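Local coordinates for protein luciferase-like enzymeAMP-CoA-ligase (Zophobas atratus, PDB 4W8O) that probably activates carboxylic acids with ATP as an AMP-CoA ligase of the adenylate-forming superfamily, and resembles luciferase although it comes from a nonluminescent mealworm, at residues Pro102-Ser105 against Val106-Gln110; Lys254-Gln257 against Met258-Lys261; Thr278-Asn282 against Pro283-Asp287. One frame throughout, in Å; residues are numbered along the deposited sequence.

Interaction 1. Residues Pro102-Ser105 against Val106-Gln110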
ATOM      1  N   PRO A 102      -0.427  -8.448 -12.310  1.00 33.80           N
ATOM      2  CA  PRO A 102      -0.876  -9.047 -13.569  1.00 34.21           C
ATOM      3  C   PRO A 102       0.009  -8.711 -14.778  1.00 34.92           C
ATOM      4  O   PRO A 102      -0.040  -9.428 -15.760  1.00 35.33           O
ATOM      5  CB  PRO A 102      -2.272  -8.449 -13.777  1.00 34.47           C
ATOM      6  CG  PRO A 102      -2.703  -7.973 -12.445  1.00 33.84           C
ATOM      7  CD  PRO A 102      -1.450  -7.557 -11.733  1.00 33.27           C
ATOM      8  N   THR A 103       0.810  -7.649 -14.696  1.00 36.43           N
ATOM      9  CA  THR A 103       1.694  -7.261 -15.797  1.00 36.60           C
ATOM     10  C   THR A 103       3.043  -7.972 -15.760  1.00 35.83           C
ATOM     11  O   THR A 103       3.889  -7.718 -16.612  1.00 37.66           O
ATOM     12  CB  THR A 103       1.980  -5.747 -15.797  1.00 38.29           C
ATOM     13  OG1 THR A 103       2.788  -5.421 -14.663  1.00 37.93           O
ATOM     14  CG2 THR A 103       0.689  -4.941 -15.759  1.00 40.30           C
ATOM     15  N   LEU A 104       3.270  -8.839 -14.779  1.00 34.28           N
ATOM     16  CA  LEU A 104       4.546  -9.555 -14.711  1.00 33.84           C
ATOM     17  C   LEU A 104       4.560 -10.759 -15.653  1.00 33.88           C
ATOM     18  O   LEU A 104       3.522 -11.368 -15.914  1.00 34.16           O
ATOM     19  CB  LEU A 104       4.829 -10.014 -13.289  1.00 33.16           C
ATOM     20  CG  LEU A 104       5.202  -8.904 -12.306  1.00 34.49           C
ATOM     21  CD1 LEU A 104       5.000  -9.384 -10.875  1.00 34.62           C
ATOM     22  CD2 LEU A 104       6.634  -8.429 -12.517  1.00 35.75           C
ATOM     23  N   SER A 105       5.749 -11.097 -16.142  1.00 34.22           N
ATOM     24  CA  SER A 105       5.936 -12.240 -17.022  1.00 35.47           C
ATOM     25  C   SER A 105       5.669 -13.543 -16.291  1.00 34.05           C
ATOM     26  O   SER A 105       5.638 -13.586 -15.058  1.00 32.25           O
ATOM     27  CB  SER A 105       7.370 -12.274 -17.554  1.00 38.10           C
ATOM     28  OG  SER A 105       8.278 -12.639 -16.526  1.00 37.39           O
ATOM     29  N   VAL A 106       5.512 -14.605 -17.075  1.00 35.24           N
ATOM     30  CA  VAL A 106       5.356 -15.957 -16.547  1.00 35.28           C
ATOM     31  C   VAL A 106       6.544 -16.327 -15.677  1.00 35.31           C
ATOM     32  O   VAL A 106       6.363 -16.875 -14.595  1.00 33.29           O
ATOM     33  CB  VAL A 106       5.212 -17.011 -17.669  1.00 38.55           C
ATOM     34  CG1 VAL A 106       5.307 -18.422 -17.106  1.00 39.72           C
ATOM     35  CG2 VAL A 106       3.898 -16.827 -18.418  1.00 39.18           C
ATOM     36  N   ARG A 107       7.762 -16.040 -16.142  1.00 37.56           N
ATOM     37  CA  ARG A 107       8.931 -16.411 -15.355  1.00 38.88           C
ATOM     38  C   ARG A 107       8.982 -15.673 -14.018  1.00 35.29           C
ATOM     39  O   ARG A 107       9.382 -16.246 -13.015  1.00 34.26           O
ATOM     40  CB  ARG A 107      10.240 -16.202 -16.106  1.00 44.09           C
ATOM     41  CG  ARG A 107      11.343 -17.051 -15.487  1.00 47.85           C
ATOM     42  CD  ARG A 107      12.724 -16.792 -16.050  1.00 53.65           C
ATOM     43  NE  ARG A 107      12.938 -17.374 -17.376  1.00 59.63           N
ATOM     44  CZ  ARG A 107      12.758 -16.738 -18.533  1.00 62.22           C
ATOM     45  NH1 ARG A 107      12.345 -15.471 -18.564  1.00 60.17           N
ATOM     46  NH2 ARG A 107      12.989 -17.379 -19.674  1.00 67.95           N
ATOM     47  N   ASN A 108       8.586 -14.411 -13.999  1.00 33.79           N
ATOM     48  CA  ASN A 108       8.589 -13.664 -12.747  1.00 33.19           C
ATOM     49  C   ASN A 108       7.516 -14.182 -11.793  1.00 31.66           C
ATOM     50  O   ASN A 108       7.775 -14.368 -10.603  1.00 31.32           O
ATOM     51  CB  ASN A 108       8.419 -12.167 -13.001  1.00 33.62           C
ATOM     52  CG  ASN A 108       9.637 -11.548 -13.658  1.00 36.44           C
ATOM     53  OD1 ASN A 108      10.764 -11.969 -13.425  1.00 37.57           O
ATOM     54  ND2 ASN A 108       9.412 -10.539 -14.483  1.00 38.68           N
ATOM     55  N   ILE A 109       6.328 -14.454 -12.322  1.00 31.83           N
ATOM     56  CA  ILE A 109       5.231 -14.955 -11.493  1.00 31.54           C
ATOM     57  C   ILE A 109       5.610 -16.308 -10.897  1.00 32.05           C
ATOM     58  O   ILE A 109       5.381 -16.558  -9.703  1.00 31.46           O
ATOM     59  CB  ILE A 109       3.910 -15.061 -12.281  1.00 32.33           C
ATOM     60  CG1 ILE A 109       3.420 -13.670 -12.716  1.00 32.87           C
ATOM     61  CG2 ILE A 109       2.849 -15.755 -11.449  1.00 33.45           C
ATOM     62  CD1 ILE A 109       2.739 -12.854 -11.634  1.00 33.83           C
ATOM     63  N   GLN A 110       6.204 -17.170 -11.723  1.00 32.65           N
ATOM     64  CA  GLN A 110       6.692 -18.474 -11.268  1.00 33.97           C
ATOM     65  C   GLN A 110       7.575 -18.371 -10.041  1.00 32.31           C
ATOM     66  O   GLN A 110       7.433 -19.141  -9.092  1.00 33.44           O
ATOM     67  CB  GLN A 110       7.517 -19.161 -12.349  1.00 36.87           C
ATOM     68  CG  GLN A 110       6.708 -19.896 -13.379  1.00 40.27           C
ATOM     69  CD  GLN A 110       7.583 -20.664 -14.346  1.00 44.63           C
ATOM     70  OE1 GLN A 110       8.673 -21.115 -13.994  1.00 46.25           O
ATOM     71  NE2 GLN A 110       7.106 -20.824 -15.570  1.00 48.31           N
TER
HETATM   72  O   HOH W   1       7.916  -9.137 -16.025  1.00 41.97           O

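Interaction 2. Residues Lys254-Gln257 against Met258-Lys261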
ATOM      1  N   LYS A 254      -9.945  12.286 -17.816  1.00 45.01           N
ATOM      2  CA  LYS A 254     -10.837  11.447 -17.018  1.00 44.87           C
ATOM      3  C   LYS A 254     -10.561  11.614 -15.525  1.00 41.28           C
ATOM      4  O   LYS A 254     -11.481  11.547 -14.724  1.00 41.39           O
ATOM      5  CB  LYS A 254     -10.736   9.975 -17.436  1.00 46.76           C
ATOM      6  CG  LYS A 254     -11.023   9.755 -18.916  1.00 50.59           C
ATOM      7  CD  LYS A 254     -11.906   8.544 -19.191  1.00 53.07           C
ATOM      8  CE  LYS A 254     -12.519   8.623 -20.585  1.00 56.47           C
ATOM      9  NZ  LYS A 254     -13.641   7.659 -20.770  1.00 58.71           N
ATOM     10  N   THR A 255      -9.304  11.849 -15.162  1.00 38.76           N
ATOM     11  CA  THR A 255      -8.953  12.063 -13.766  1.00 38.37           C
ATOM     12  C   THR A 255      -9.583  13.362 -13.252  1.00 37.89           C
ATOM     13  O   THR A 255     -10.140  13.389 -12.161  1.00 37.60           O
ATOM     14  CB  THR A 255      -7.427  12.098 -13.553  1.00 37.84           C
ATOM     15  OG1 THR A 255      -6.849  10.851 -13.953  1.00 38.62           O
ATOM     16  CG2 THR A 255      -7.089  12.348 -12.094  1.00 37.86           C
ATOM     17  N   LEU A 256      -9.515  14.431 -14.045  1.00 38.35           N
ATOM     18  CA  LEU A 256     -10.150  15.692 -13.654  1.00 38.91           C
ATOM     19  C   LEU A 256     -11.667  15.540 -13.558  1.00 39.93           C
ATOM     20  O   LEU A 256     -12.289  16.069 -12.638  1.00 39.62           O
ATOM     21  CB  LEU A 256      -9.774  16.827 -14.608  1.00 39.69           C
ATOM     22  CG  LEU A 256      -8.287  17.205 -14.669  1.00 38.97           C
ATOM     23  CD1 LEU A 256      -8.106  18.481 -15.480  1.00 39.71           C
ATOM     24  CD2 LEU A 256      -7.686  17.375 -13.282  1.00 38.24           C
ATOM     25  N   GLN A 257     -12.255  14.800 -14.495  1.00 41.42           N
ATOM     26  CA  GLN A 257     -13.688  14.488 -14.438  1.00 43.04           C
ATOM     27  C   GLN A 257     -14.061  13.747 -13.149  1.00 42.65           C
ATOM     28  O   GLN A 257     -15.085  14.055 -12.526  1.00 43.02           O
ATOM     29  CB  GLN A 257     -14.111  13.654 -15.646  1.00 44.24           C
ATOM     30  CG  GLN A 257     -14.149  14.434 -16.950  1.00 46.43           C
ATOM     31  CD  GLN A 257     -14.116  13.540 -18.180  1.00 48.00           C
ATOM     32  OE1 GLN A 257     -14.351  12.333 -18.105  1.00 47.86           O
ATOM     33  NE2 GLN A 257     -13.825  14.136 -19.323  1.00 49.66           N
ATOM     34  N   MET A 258     -13.243  12.773 -12.757  1.00 41.03           N
ATOM     35  CA  MET A 258     -13.510  12.006 -11.532  1.00 40.74           C
ATOM     36  C   MET A 258     -13.412  12.884 -10.287  1.00 40.11           C
ATOM     37  O   MET A 258     -14.226  12.751  -9.378  1.00 39.98           O
ATOM     38  CB  MET A 258     -12.578  10.792 -11.412  1.00 39.79           C
ATOM     39  CG  MET A 258     -12.939   9.633 -12.326  1.00 40.48           C
ATOM     40  SD  MET A 258     -11.837   8.206 -12.141  1.00 41.02           S
ATOM     41  CE  MET A 258     -12.102   7.388 -13.720  1.00 43.19           C
ATOM     42  N   ILE A 259     -12.430  13.783 -10.251  1.00 40.61           N
ATOM     43  CA  ILE A 259     -12.302  14.744  -9.142  1.00 41.80           C
ATOM     44  C   ILE A 259     -13.569  15.582  -9.005  1.00 43.19           C
ATOM     45  O   ILE A 259     -14.065  15.803  -7.894  1.00 44.83           O
ATOM     46  CB  ILE A 259     -11.079  15.673  -9.306  1.00 41.55           C
ATOM     47  CG1 ILE A 259      -9.789  14.872  -9.107  1.00 41.55           C
ATOM     48  CG2 ILE A 259     -11.132  16.822  -8.304  1.00 42.24           C
ATOM     49  CD1 ILE A 259      -8.544  15.580  -9.584  1.00 41.91           C
ATOM     50  N   GLU A 260     -14.087  16.043 -10.137  1.00 43.13           N
ATOM     51  CA  GLU A 260     -15.355  16.755 -10.160  1.00 44.70           C
ATOM     52  C   GLU A 260     -16.525  15.853  -9.766  1.00 45.37           C
ATOM     53  O   GLU A 260     -17.329  16.216  -8.902  1.00 45.54           O
ATOM     54  CB  GLU A 260     -15.603  17.304 -11.555  1.00 45.74           C
ATOM     55  CG  GLU A 260     -16.822  18.194 -11.663  1.00 48.13           C
ATOM     56  CD  GLU A 260     -16.894  18.868 -13.010  1.00 48.52           C
ATOM     57  OE1 GLU A 260     -16.610  20.075 -13.072  1.00 49.59           O
ATOM     58  OE2 GLU A 260     -17.197  18.181 -14.003  1.00 49.52           O
ATOM     59  N   LYS A 261     -16.615  14.687 -10.408  1.00 44.26           N
ATOM     60  CA  LYS A 261     -17.775  13.802 -10.262  1.00 46.03           C
ATOM     61  C   LYS A 261     -17.950  13.232  -8.856  1.00 46.05           C
ATOM     62  O   LYS A 261     -19.072  13.137  -8.369  1.00 48.19           O
ATOM     63  CB  LYS A 261     -17.714  12.647 -11.269  1.00 45.88           C
ATOM     64  CG  LYS A 261     -18.953  11.758 -11.256  1.00 48.11           C
ATOM     65  CD  LYS A 261     -18.952  10.748 -12.393  1.00 48.45           C
ATOM     66  CE  LYS A 261     -20.251   9.960 -12.436  1.00 50.84           C
ATOM     67  NZ  LYS A 261     -21.435  10.803 -12.798  1.00 53.06           N
TER
HETATM   68  O   HOH W   2     -17.193  15.289 -13.949  1.00 42.12           O

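Interaction 3. Residues Thr278-Asn282 against Pro283-Asp287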
ATOM      1  N   THR A 278      -1.351  18.225 -16.076  1.00 35.81           N
ATOM      2  CA  THR A 278      -0.955  19.585 -16.422  1.00 36.98           C
ATOM      3  C   THR A 278      -1.071  19.899 -17.921  1.00 38.72           C
ATOM      4  O   THR A 278      -1.060  21.053 -18.300  1.00 39.77           O
ATOM      5  CB  THR A 278       0.478  19.874 -15.952  1.00 36.95           C
ATOM      6  OG1 THR A 278       1.338  18.817 -16.383  1.00 37.04           O
ATOM      7  CG2 THR A 278       0.532  19.984 -14.420  1.00 36.77           C
ATOM      8  N   ASN A 279      -1.191  18.878 -18.763  1.00 39.28           N
ATOM      9  CA  ASN A 279      -1.399  19.084 -20.191  1.00 41.26           C
ATOM     10  C   ASN A 279      -2.867  19.013 -20.615  1.00 42.37           C
ATOM     11  O   ASN A 279      -3.175  19.079 -21.804  1.00 43.22           O
ATOM     12  CB  ASN A 279      -0.546  18.098 -20.982  1.00 41.62           C
ATOM     13  CG  ASN A 279       0.905  18.518 -21.030  1.00 42.64           C
ATOM     14  OD1 ASN A 279       1.294  19.341 -21.860  1.00 44.72           O
ATOM     15  ND2 ASN A 279       1.708  17.979 -20.130  1.00 42.44           N
ATOM     16  N   VAL A 280      -3.779  18.896 -19.651  1.00 42.41           N
ATOM     17  CA  VAL A 280      -5.196  19.001 -19.969  1.00 43.38           C
ATOM     18  C   VAL A 280      -5.467  20.463 -20.302  1.00 44.41           C
ATOM     19  O   VAL A 280      -5.177  21.342 -19.488  1.00 44.18           O
ATOM     20  CB  VAL A 280      -6.102  18.553 -18.804  1.00 42.55           C
ATOM     21  CG1 VAL A 280      -7.566  18.853 -19.118  1.00 43.61           C
ATOM     22  CG2 VAL A 280      -5.912  17.070 -18.519  1.00 41.81           C
ATOM     23  N   PRO A 281      -6.011  20.735 -21.500  1.00 46.49           N
ATOM     24  CA  PRO A 281      -6.296  22.123 -21.863  1.00 48.17           C
ATOM     25  C   PRO A 281      -7.523  22.676 -21.126  1.00 48.06           C
ATOM     26  O   PRO A 281      -8.462  21.928 -20.838  1.00 46.64           O
ATOM     27  CB  PRO A 281      -6.550  22.040 -23.371  1.00 49.36           C
ATOM     28  CG  PRO A 281      -7.104  20.672 -23.578  1.00 49.20           C
ATOM     29  CD  PRO A 281      -6.436  19.792 -22.555  1.00 47.30           C
ATOM     30  N   ASN A 282      -7.496  23.971 -20.819  1.00 49.51           N
ATOM     31  CA  ASN A 282      -8.628  24.660 -20.206  1.00 50.85           C
ATOM     32  C   ASN A 282      -9.188  23.938 -18.974  1.00 49.68           C
ATOM     33  O   ASN A 282     -10.378  23.632 -18.927  1.00 50.85           O
ATOM     34  CB  ASN A 282      -9.741  24.862 -21.244  1.00 53.49           C
ATOM     35  CG  ASN A 282      -9.259  25.582 -22.485  1.00 56.18           C
ATOM     36  OD1 ASN A 282      -8.690  26.668 -22.399  1.00 58.33           O
ATOM     37  ND2 ASN A 282      -9.493  24.986 -23.653  1.00 57.21           N
ATOM     38  N   PRO A 283      -8.333  23.674 -17.964  1.00 48.08           N
ATOM     39  CA  PRO A 283      -8.731  22.955 -16.748  1.00 47.06           C
ATOM     40  C   PRO A 283      -9.832  23.631 -15.930  1.00 48.26           C
ATOM     41  O   PRO A 283     -10.483  22.972 -15.113  1.00 46.23           O
ATOM     42  CB  PRO A 283      -7.436  22.913 -15.927  1.00 46.02           C
ATOM     43  CG  PRO A 283      -6.624  24.053 -16.441  1.00 46.95           C
ATOM     44  CD  PRO A 283      -6.922  24.093 -17.903  1.00 47.97           C
ATOM     45  N   GLU A 284     -10.037  24.926 -16.167  1.00 50.38           N
ATOM     46  CA  GLU A 284     -11.005  25.731 -15.417  1.00 52.92           C
ATOM     47  C   GLU A 284     -12.431  25.253 -15.663  1.00 53.35           C
ATOM     48  O   GLU A 284     -13.310  25.463 -14.826  1.00 54.22           O
ATOM     49  CB  GLU A 284     -10.907  27.220 -15.778  1.00 55.42           C
ATOM     50  CG  GLU A 284      -9.493  27.749 -15.996  1.00 56.60           C
ATOM     51  CD  GLU A 284      -8.946  27.460 -17.390  1.00 57.87           C
ATOM     52  OE1 GLU A 284      -9.728  27.458 -18.374  1.00 59.74           O
ATOM     53  OE2 GLU A 284      -7.726  27.222 -17.500  1.00 57.99           O
ATOM     54  N   ARG A 285     -12.657  24.609 -16.807  1.00 53.20           N
ATOM     55  CA  ARG A 285     -13.971  24.037 -17.113  1.00 54.19           C
ATOM     56  C   ARG A 285     -14.353  22.861 -16.195  1.00 51.88           C
ATOM     57  O   ARG A 285     -15.491  22.398 -16.230  1.00 52.00           O
ATOM     58  CB  ARG A 285     -14.071  23.648 -18.600  1.00 55.35           C
ATOM     59  CG  ARG A 285     -13.244  22.442 -19.023  1.00 54.91           C
ATOM     60  CD  ARG A 285     -12.902  22.477 -20.510  1.00 56.34           C
ATOM     61  NE  ARG A 285     -11.666  21.744 -20.801  1.00 56.22           N
ATOM     62  CZ  ARG A 285     -11.580  20.440 -21.075  1.00 56.44           C
ATOM     63  NH1 ARG A 285     -10.388  19.902 -21.320  1.00 55.69           N
ATOM     64  NH2 ARG A 285     -12.658  19.659 -21.102  1.00 57.52           N
ATOM     65  N   TYR A 286     -13.406  22.385 -15.385  1.00 49.68           N
ATOM     66  CA  TYR A 286     -13.692  21.412 -14.329  1.00 48.65           C
ATOM     67  C   TYR A 286     -13.743  22.084 -12.965  1.00 48.20           C
ATOM     68  O   TYR A 286     -12.919  22.937 -12.655  1.00 47.79           O
ATOM     69  CB  TYR A 286     -12.637  20.303 -14.320  1.00 46.93           C
ATOM     70  CG  TYR A 286     -12.714  19.445 -15.546  1.00 47.39           C
ATOM     71  CD1 TYR A 286     -13.769  18.562 -15.719  1.00 48.89           C
ATOM     72  CD2 TYR A 286     -11.759  19.537 -16.549  1.00 47.73           C
ATOM     73  CE1 TYR A 286     -13.871  17.783 -16.849  1.00 49.26           C
ATOM     74  CE2 TYR A 286     -11.850  18.758 -17.689  1.00 48.81           C
ATOM     75  CZ  TYR A 286     -12.911  17.882 -17.832  1.00 49.40           C
ATOM     76  OH  TYR A 286     -13.019  17.093 -18.951  1.00 51.43           O
ATOM     77  N   ASP A 287     -14.731  21.699 -12.167  1.00 45.91           N
ATOM     78  CA  ASP A 287     -14.823  22.128 -10.780  1.00 46.68           C
ATOM     79  C   ASP A 287     -13.934  21.215  -9.949  1.00 46.03           C
ATOM     80  O   ASP A 287     -14.293  20.072  -9.662  1.00 46.37           O
ATOM     81  CB  ASP A 287     -16.275  22.068 -10.301  1.00 47.69           C
ATOM     82  CG  ASP A 287     -16.437  22.451  -8.838  1.00 48.41           C
ATOM     83  OD1 ASP A 287     -15.462  22.872  -8.186  1.00 47.53           O
ATOM     84  OD2 ASP A 287     -17.566  22.323  -8.331  1.00 51.48           O
TER

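Interaction 1. Residues Pro102-Ser105 against Val106-Gln110
Ser105 O receives the backbone N-H of Ile109 at 3.0 Å, the first regular bond of helix 106-116. Ser105 is the N-cap residue of this helix, and its OG accepts Asn108 N at 3.1 Å in a nearly straight capping bond (N-H...O 160°). The hydroxyl takes this place because chi1 of 72° sets OG between its own backbone N and carbonyl carbon, turned over the first turn, whose N-H groups have no helical carbonyl before them. Asn108 leans back toward the cap with CG anti to its carbonyl carbon, which brings ND2 close to OG at an angle too poor for a hydrogen bond. A water joins the two residues by another route, accepting from Ser105 N at 2.9 Å and, weakly, from Asn108 ND2. Leu104, just before the cap, makes an apolar contact with the same turn, its CB meeting Ile109 CD1 at 3.9 Å. Leu104 CD2 lies against Asn108 ND2 at 4.0 Å, the two side chains crossing at about a right angle. Ile109 is the buried residue here, and its CG1 also passes 3.2 Å from Ser105 O. The cap sits where the loop after strand 96-99 enters helix 106-116, whose Val106 and Ile109 pack on Leu130 and Ile131 of the adjacent helix 128-138, with Leu100 also against Ile109 and Tyr226 against Leu104.

Interaction 2. Residues Lys254-Gln257 against Met258-Lys261
Leu256 and Ile259 both turn their first branch back along the helix, Leu256 CG and Ile259 CG1 each anti to its own carbonyl carbon (chi1 -63° and -70°), and the two side chains run side by side in the same direction. Their ends meet at Leu256 CD2 and Ile259 CD1, 4.2 Å apart, a light apolar contact three residues along the helix. Ile259 CG1 also lies over the preceding turn, 3.4 Å from Thr255 O, and Met258 CG sits equally near Lys254 O, its chain extended beyond. Four successive backbone bonds run through these two turns, from Met258 N to Lys254 O through to Lys261 N to Gln257 O, the last being the shortest at 2.7 Å. Gln257 O has a second partner: a water donates to it at 2.8 Å and to Glu260 OE2 at 2.9 Å, tying the carboxylate to the helix backbone. The other carboxylate oxygen, Glu260 OE1, accepts from Asp287 N, and Gln257 NE2 bonds to Tyr286 OH, whereas Thr255 OG1 returns to Glu251 O, just before the helix. Buried Leu256 packs on Val280, and Met258 on Ala247. Such i to i+4 bonding, with apolar residues inward and polar ones outward, is that of an amphipathic alpha-helix, here helix 252-262, which leads into parallel strand 266-268 of the nine-stranded mixed sheet.

Interaction 3. Residues Thr278-Asn282 against Pro283-Asp287
The guanidinium of Arg285 presents its edge to Pro281 O, which lies near its plane, while Tyr286 CE2 stands 3.6 Å above one face of the Arg285 guanidinium, offset toward the rim. The grip is side-on: NE and NH1 both donate to this single carbonyl oxygen. The bond from Arg285 NH1 to Pro281 O is the shorter and straighter at 2.8 Å (N-H...O 158°), and that from Arg285 NE is longer at 3.2 Å and more bent (140°). With the oxygen almost in the guanidinium plane, the paired bonds fix the rotation of the group. Chi1 of 71° places Arg285 CG between its backbone N and carbonyl carbon, and from there the chain runs extended to NE, back past Asn282, whose O lies 3.1 Å from Arg285 CG. Val280 CG1 comes obliquely to the guanidinium, 3.7 Å from Arg285 NH1. The same nitrogen has its charged partner outside the loop, a salt bridge to Glu253 of helix 252-262, which also accepts from Tyr286 OH; the carboxylate would be expected to favour the positive charge of the arginine. The backbone folds tightly beneath this side chain. Arg285 N donates to Asn282 O at 3.3 Å, and Tyr286 N to Pro283 O at 3.0 Å. Asn282, in a left-handed backbone conformation, redirects the chain before the helical turn that Pro283 opens, and Glu284 folds back until its OE1 is 3.5 Å from Asn282 CA. These i to i+3 bonds mark a short 3-10 turn, residues 283-285, in the surface connection between helix 274-278 and strand 293-297, anchored on helix 252-262 by an arginine that binds a loop carbonyl and a glutamate together.

Overall arrangement
From the N terminus, interaction 1 comes first, at the passage from the loop after strand 96-99 into helix 106-116, beside the eight-stranded mixed sheet. Interactions 2 and 3 follow in series, and no contact nests within or crosses another, since each joins adjoining residues. Interaction 1 stands apart, its centre about 32 Å from that of interaction 2 and about 38 Å from that of interaction 3. Interactions 2 and 3, with centres about 10 Å apart, touch: two side-chain hydrogen bonds and an apolar contact join the helix to the loop. Helix 252-262 leads to strand 266-268 and the loop leads to strand 293-297, neighbouring parallel strands of the nine-stranded mixed sheet.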